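Local coordinates for oxidoreductase, NAD-binding/iron-sulfur cluster-binding protein (Nitratireductor pacificus pht-3B, PDB 6ZXX) that binds cobalamin and two [4Fe-4S] clusters and probably acts, like related reductive dehalogenases, by removing halogen from halogenated phenols, at residues A[315-320]-A[571-576]; A[676-681]-A[702-707]. All coordinates share one frame; numbering follows the deposited sequence.

Contact 1. Residues A[315-320]-A[571-576]; sequences GDFFKR and DVEKCT. With SF4 (iron/sulfur cluster), chain E.
F317 and T576 mark the nearest approach of the two backbones, their CA atoms 6.8 Å apart, where the opening turns of two helices meet. Both turns start from an aspartate N-cap: D316 OD1 takes K319 N, and D571 OD1 takes K574 N at 3.1 Å. No hydrogen bond crosses between the segments; the join is made by an aromatic ring. V572 CG2 sits over the centre of the F317 ring in a CH-pi contact, 3.8 Å from its centroid and 9° off the normal, while R320 CD lies on the opposite face near the rim. T576 OG1 approaches F317 CB to 3.5 Å, its hydroxyl held by V572 O, which also accepts T576 N. Replacing F317 by an alanine is likely to strip V572 CG2 of its ring face and open a gap between the two helix starts. The backbone N of F317 hydrogen-bonds to the cobalamin. C575 SG binds iron FE1 of the cluster at 2.2 Å, its chi1 of -178° turning the sulfur away from the backbone N. F318 touches the dibromo-hydroxybenzoate and packs on R579 and V580, further along helix 572-581. E573 pairs with K577 of that helix and with R700 at the start of helix 700-709.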
loop_
_atom_site.group_PDB
_atom_site.type_symbol
_atom_site.label_atom_id
_atom_site.label_comp_id
_atom_site.label_asym_id
_atom_site.label_seq_id
_atom_site.Cartn_x
_atom_site.Cartn_y
_atom_site.Cartn_z
ATOM N N GLY A 315 -20.261 -7.628 -11.710
ATOM C CA GLY A 315 -20.584 -8.251 -10.411
ATOM C C GLY A 315 -19.659 -7.879 -9.235
ATOM O O GLY A 315 -19.934 -8.234 -8.079
ATOM N N ASP A 316 -18.535 -7.227 -9.534
ATOM C CA ASP A 316 -17.727 -6.524 -8.508
ATOM C C ASP A 316 -18.727 -5.667 -7.731
ATOM O O ASP A 316 -19.450 -4.903 -8.346
ATOM C CB ASP A 316 -16.566 -5.738 -9.220
ATOM C CG ASP A 316 -16.026 -4.547 -8.419
ATOM O OD1 ASP A 316 -16.762 -4.068 -7.510
ATOM O OD2 ASP A 316 -14.894 -4.060 -8.766
ATOM N N PHE A 317 -18.843 -5.836 -6.416
ATOM C CA PHE A 317 -19.918 -5.139 -5.669
ATOM C C PHE A 317 -19.813 -3.598 -5.598
ATOM O O PHE A 317 -20.803 -2.946 -5.312
ATOM C CB PHE A 317 -20.153 -5.703 -4.285
ATOM C CG PHE A 317 -21.237 -6.710 -4.233
ATOM C CD1 PHE A 317 -21.105 -7.896 -4.899
ATOM C CD2 PHE A 317 -22.405 -6.503 -3.483
ATOM C CE1 PHE A 317 -22.118 -8.883 -4.839
ATOM C CE2 PHE A 317 -23.435 -7.452 -3.444
ATOM C CZ PHE A 317 -23.283 -8.659 -4.114
ATOM N N PHE A 318 -18.634 -3.031 -5.831
ATOM C CA PHE A 318 -18.545 -1.590 -6.047
ATOM C C PHE A 318 -19.244 -1.177 -7.371
ATOM O O PHE A 318 -19.912 -0.129 -7.450
ATOM C CB PHE A 318 -17.109 -1.103 -5.992
ATOM C CG PHE A 318 -16.539 -1.096 -4.605
ATOM C CD1 PHE A 318 -17.200 -0.398 -3.575
ATOM C CD2 PHE A 318 -15.350 -1.759 -4.302
ATOM C CE1 PHE A 318 -16.682 -0.385 -2.277
ATOM C CE2 PHE A 318 -14.836 -1.741 -3.031
ATOM C CZ PHE A 318 -15.493 -1.059 -2.014
ATOM N N LYS A 319 -19.129 -2.003 -8.392
ATOM C CA LYS A 319 -19.855 -1.771 -9.637
ATOM C C LYS A 319 -21.369 -1.980 -9.437
ATOM O O LYS A 319 -22.232 -1.267 -9.995
ATOM C CB LYS A 319 -19.334 -2.718 -10.749
ATOM C CG LYS A 319 -17.844 -2.618 -11.053
ATOM C CD LYS A 319 -17.461 -1.194 -11.435
ATOM C CE LYS A 319 -16.129 -1.119 -12.141
ATOM N NZ LYS A 319 -15.238 -0.433 -11.267
ATOM N N ARG A 320 -21.715 -2.997 -8.671
ATOM C CA ARG A 320 -23.122 -3.227 -8.304
ATOM C C ARG A 320 -23.691 -2.034 -7.550
ATOM O O ARG A 320 -24.788 -1.564 -7.916
ATOM C CB ARG A 320 -23.286 -4.517 -7.484
ATOM C CG ARG A 320 -22.865 -5.738 -8.288
ATOM C CD ARG A 320 -23.490 -7.016 -7.779
ATOM N NE ARG A 320 -24.926 -7.103 -8.010
ATOM C CZ ARG A 320 -25.677 -8.191 -7.794
ATOM N NH1 ARG A 320 -25.185 -9.349 -7.334
ATOM N NH2 ARG A 320 -26.959 -8.131 -8.058
ATOM N N ASP A 571 -19.933 -11.589 4.059
ATOM C CA ASP A 571 -21.119 -10.982 3.461
ATOM C C ASP A 571 -20.764 -9.663 2.801
ATOM O O ASP A 571 -20.662 -8.620 3.447
ATOM C CB ASP A 571 -22.201 -10.762 4.490
ATOM C CG ASP A 571 -23.524 -10.502 3.881
ATOM O OD1 ASP A 571 -23.633 -9.636 2.977
ATOM O OD2 ASP A 571 -24.485 -11.188 4.275
ATOM N N VAL A 572 -20.535 -9.744 1.492
ATOM C CA VAL A 572 -19.988 -8.626 0.715
ATOM C C VAL A 572 -21.018 -7.526 0.489
ATOM O O VAL A 572 -20.663 -6.381 0.154
ATOM C CB VAL A 572 -19.421 -9.106 -0.613
ATOM C CG1 VAL A 572 -18.334 -10.135 -0.344
ATOM C CG2 VAL A 572 -20.523 -9.664 -1.500
ATOM N N GLU A 573 -22.294 -7.883 0.668
ATOM C CA GLU A 573 -23.370 -6.908 0.599
ATOM C C GLU A 573 -23.281 -5.998 1.796
ATOM O O GLU A 573 -23.228 -4.776 1.686
ATOM C CB GLU A 573 -24.734 -7.591 0.542
ATOM C CG GLU A 573 -25.808 -6.591 0.147
ATOM C CD GLU A 573 -27.243 -7.084 0.294
ATOM O OE1 GLU A 573 -27.477 -8.287 0.144
ATOM O OE2 GLU A 573 -28.137 -6.236 0.527
ATOM N N LYS A 574 -23.245 -6.601 2.973
ATOM C CA LYS A 574 -23.178 -5.820 4.226
ATOM C C LYS A 574 -21.907 -4.967 4.271
ATOM O O LYS A 574 -21.972 -3.773 4.600
ATOM C CB LYS A 574 -23.285 -6.717 5.455
ATOM C CG LYS A 574 -24.630 -7.419 5.585
ATOM C CD LYS A 574 -24.903 -7.956 6.988
ATOM C CE LYS A 574 -23.896 -9.017 7.362
ATOM N NZ LYS A 574 -24.302 -9.704 8.586
ATOM N N CYS A 575 -20.774 -5.582 3.962
ATOM C CA CYS A 575 -19.496 -4.882 3.970
ATOM C C CYS A 575 -19.542 -3.700 2.989
ATOM O O CYS A 575 -19.204 -2.562 3.346
ATOM C CB CYS A 575 -18.352 -5.818 3.615
ATOM S SG CYS A 575 -16.766 -4.953 3.673
ATOM N N THR A 576 -19.952 -3.958 1.749
ATOM C CA THR A 576 -20.023 -2.855 0.767
ATOM C C THR A 576 -20.910 -1.711 1.312
ATOM O O THR A 576 -20.510 -0.534 1.326
ATOM C CB THR A 576 -20.575 -3.314 -0.570
ATOM O OG1 THR A 576 -19.776 -4.388 -1.078
ATOM C CG2 THR A 576 -20.575 -2.191 -1.582
HETATM FE FE1 SF4 E . -15.780 -4.842 5.664
HETATM FE FE2 SF4 E . -14.986 -3.111 7.785
HETATM FE FE3 SF4 E . -13.564 -5.659 7.298
HETATM FE FE4 SF4 E . -16.225 -5.610 8.321
HETATM S S1 SF4 E . -14.465 -4.730 9.099
HETATM S S2 SF4 E . -15.341 -6.687 6.709
HETATM S S3 SF4 E . -16.949 -3.902 7.248
HETATM S S4 SF4 E . -13.910 -3.891 6.103
#

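Contact 2. Residues A[676-681]-A[702-707]; sequences KLAMYP and GGLAEY
M679 and Y707 form a Met-aromatic contact that fastens the extended loop 676-681 across helix 700-709. M679 CE lies over one face of the Y707 ring, 3.8 Å from its centroid and 13° off the normal, with SD further out and oblique. The thioether chain bends at its last torsion (chi3 54°), which folds the methyl back over the ring, and M679 CG packs on E706 CG at 3.7 Å. Y707 is also met by L677, whose CB touches CE2 at 3.8 Å, and the carbonyl carbon of A678 lies at the ring edge. Beyond the segments, Y707 OH bonds to K569 O, and E706 OE1 forms a salt bridge with R683. M679 N gives the one direct hydrogen bond across, 3.1 Å to G703 O, reaching it from above the carbonyl plane on the opposite face from Y707 N. The absence of a side chain at G703 matters here, since a beta-carbon would run into Y680 CE1. M679 O, by contrast, is buried by the contact with no polar partner in the model. L704 CD1 rests on the carbonyl oxygens of K676 and L677, and beside it one water donates to both L677 O (2.7 Å) and L704 O (2.8 Å).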
loop_
_atom_site.group_PDB
_atom_site.type_symbol
_atom_site.label_atom_id
_atom_site.label_comp_id
_atom_site.label_asym_id
_atom_site.label_seq_id
_atom_site.Cartn_x
_atom_site.Cartn_y
_atom_site.Cartn_z
ATOM N N LYS A 676 -26.358 -16.014 9.941
ATOM C CA LYS A 676 -26.687 -16.329 8.540
ATOM C C LYS A 676 -26.288 -15.144 7.642
ATOM O O LYS A 676 -26.812 -14.003 7.756
ATOM C CB LYS A 676 -28.154 -16.633 8.357
ATOM C CG LYS A 676 -28.714 -17.593 9.374
ATOM C CD LYS A 676 -28.178 -18.979 9.164
ATOM C CE LYS A 676 -28.449 -19.800 10.418
ATOM N NZ LYS A 676 -27.831 -21.137 10.315
ATOM N N LEU A 677 -25.337 -15.452 6.768
ATOM C CA LEU A 677 -24.799 -14.502 5.809
ATOM C C LEU A 677 -25.289 -14.872 4.410
ATOM O O LEU A 677 -25.690 -16.003 4.165
ATOM C CB LEU A 677 -23.274 -14.548 5.850
ATOM C CG LEU A 677 -22.567 -14.163 7.131
ATOM C CD1 LEU A 677 -21.063 -14.253 6.928
ATOM C CD2 LEU A 677 -22.936 -12.779 7.661
ATOM N N ALA A 678 -25.252 -13.883 3.515
ATOM C CA ALA A 678 -25.569 -14.069 2.116
ATOM C C ALA A 678 -24.317 -14.161 1.274
ATOM O O ALA A 678 -23.295 -13.480 1.515
ATOM C CB ALA A 678 -26.422 -12.920 1.620
ATOM N N MET A 679 -24.354 -15.075 0.321
ATOM C CA MET A 679 -23.277 -15.192 -0.672
ATOM C C MET A 679 -23.815 -15.008 -2.081
ATOM O O MET A 679 -24.991 -15.255 -2.362
ATOM C CB MET A 679 -22.542 -16.517 -0.556
ATOM C CG MET A 679 -23.425 -17.724 -0.787
ATOM S SD MET A 679 -22.517 -19.226 -1.175
ATOM C CE MET A 679 -21.383 -19.297 0.239
ATOM N N TYR A 680 -22.941 -14.531 -2.952
ATOM C CA TYR A 680 -23.322 -14.127 -4.303
ATOM C C TYR A 680 -22.324 -14.719 -5.317
ATOM O O TYR A 680 -21.503 -13.991 -5.890
ATOM C CB TYR A 680 -23.379 -12.593 -4.377
ATOM C CG TYR A 680 -24.423 -12.051 -3.453
ATOM C CD1 TYR A 680 -25.783 -12.115 -3.807
ATOM C CD2 TYR A 680 -24.085 -11.537 -2.206
ATOM C CE1 TYR A 680 -26.774 -11.657 -2.951
ATOM C CE2 TYR A 680 -25.054 -11.074 -1.327
ATOM C CZ TYR A 680 -26.406 -11.124 -1.703
ATOM O OH TYR A 680 -27.390 -10.654 -0.845
ATOM N N PRO A 681 -22.356 -16.052 -5.469
ATOM C CA PRO A 681 -21.559 -16.745 -6.464
ATOM C C PRO A 681 -22.243 -16.430 -7.799
ATOM O O PRO A 681 -23.342 -15.865 -7.784
ATOM C CB PRO A 681 -21.731 -18.213 -6.099
ATOM C CG PRO A 681 -23.142 -18.254 -5.600
ATOM C CD PRO A 681 -23.260 -16.986 -4.777
ATOM N N GLY A 702 -32.147 -14.822 -1.649
ATOM C CA GLY A 702 -31.572 -15.936 -2.409
ATOM C C GLY A 702 -30.132 -16.163 -2.026
ATOM O O GLY A 702 -29.611 -17.267 -2.140
ATOM N N GLY A 703 -29.478 -15.102 -1.599
ATOM C CA GLY A 703 -28.089 -15.173 -1.203
ATOM C C GLY A 703 -27.986 -15.841 0.152
ATOM O O GLY A 703 -27.023 -16.578 0.400
ATOM N N LEU A 704 -28.958 -15.556 1.029
ATOM C CA LEU A 704 -29.056 -16.243 2.315
ATOM C C LEU A 704 -29.199 -17.771 2.130
ATOM O O LEU A 704 -28.506 -18.583 2.770
ATOM C CB LEU A 704 -30.232 -15.703 3.169
ATOM C CG LEU A 704 -30.140 -14.545 4.178
ATOM C CD1 LEU A 704 -28.781 -14.436 4.886
ATOM C CD2 LEU A 704 -30.467 -13.247 3.507
ATOM N N ALA A 705 -30.086 -18.142 1.226
ATOM C CA ALA A 705 -30.379 -19.541 0.923
ATOM C C ALA A 705 -29.247 -20.213 0.224
ATOM O O ALA A 705 -28.947 -21.379 0.441
ATOM C CB ALA A 705 -31.611 -19.610 0.033
ATOM N N GLU A 706 -28.618 -19.477 -0.667
ATOM C CA GLU A 706 -27.428 -19.967 -1.342
ATOM C C GLU A 706 -26.396 -20.419 -0.306
ATOM O O GLU A 706 -25.851 -21.526 -0.414
ATOM C CB GLU A 706 -26.822 -18.861 -2.213
ATOM C CG GLU A 706 -25.749 -19.371 -3.175
ATOM C CD GLU A 706 -26.326 -20.275 -4.248
ATOM O OE1 GLU A 706 -27.460 -20.018 -4.646
ATOM O OE2 GLU A 706 -25.669 -21.232 -4.700
ATOM N N TYR A 707 -26.115 -19.537 0.677
ATOM C CA TYR A 707 -25.089 -19.825 1.707
ATOM C C TYR A 707 -25.497 -21.081 2.449
ATOM O O TYR A 707 -24.666 -21.953 2.720
ATOM C CB TYR A 707 -24.928 -18.656 2.663
ATOM C CG TYR A 707 -23.525 -18.466 3.242
ATOM C CD1 TYR A 707 -22.918 -19.442 3.986
ATOM C CD2 TYR A 707 -22.843 -17.259 3.092
ATOM C CE1 TYR A 707 -21.653 -19.259 4.523
ATOM C CE2 TYR A 707 -21.598 -17.058 3.622
ATOM C CZ TYR A 707 -21.005 -18.058 4.349
ATOM O OH TYR A 707 -19.757 -17.835 4.890
HETATM O O HOH W 1 -27.323 -17.859 5.187
#

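The two contacts illustrate how an interface changes character with depth. In contact 1 every touching residue is buried, two helix starts meet through one ring, and the same turns bind cobalamin and a [4Fe-4S] cluster. Contact 2 lies further out, about 31 Å from the chain centre against 22 Å, measured between centres; it buries twice the surface, admits a bridging water and has partly exposed residues on its helix. They share no segment but abut: D571 OD2 meets A678 N, E573 OE1 has a weak hydrogen bond with Y680 OH, and the rings of F317 and Y680 touch. Loop 676-681 therefore lies between helix 572-581 and helix 700-709, joining the cofactor-binding turns to helix 700-709, the last but one in the chain.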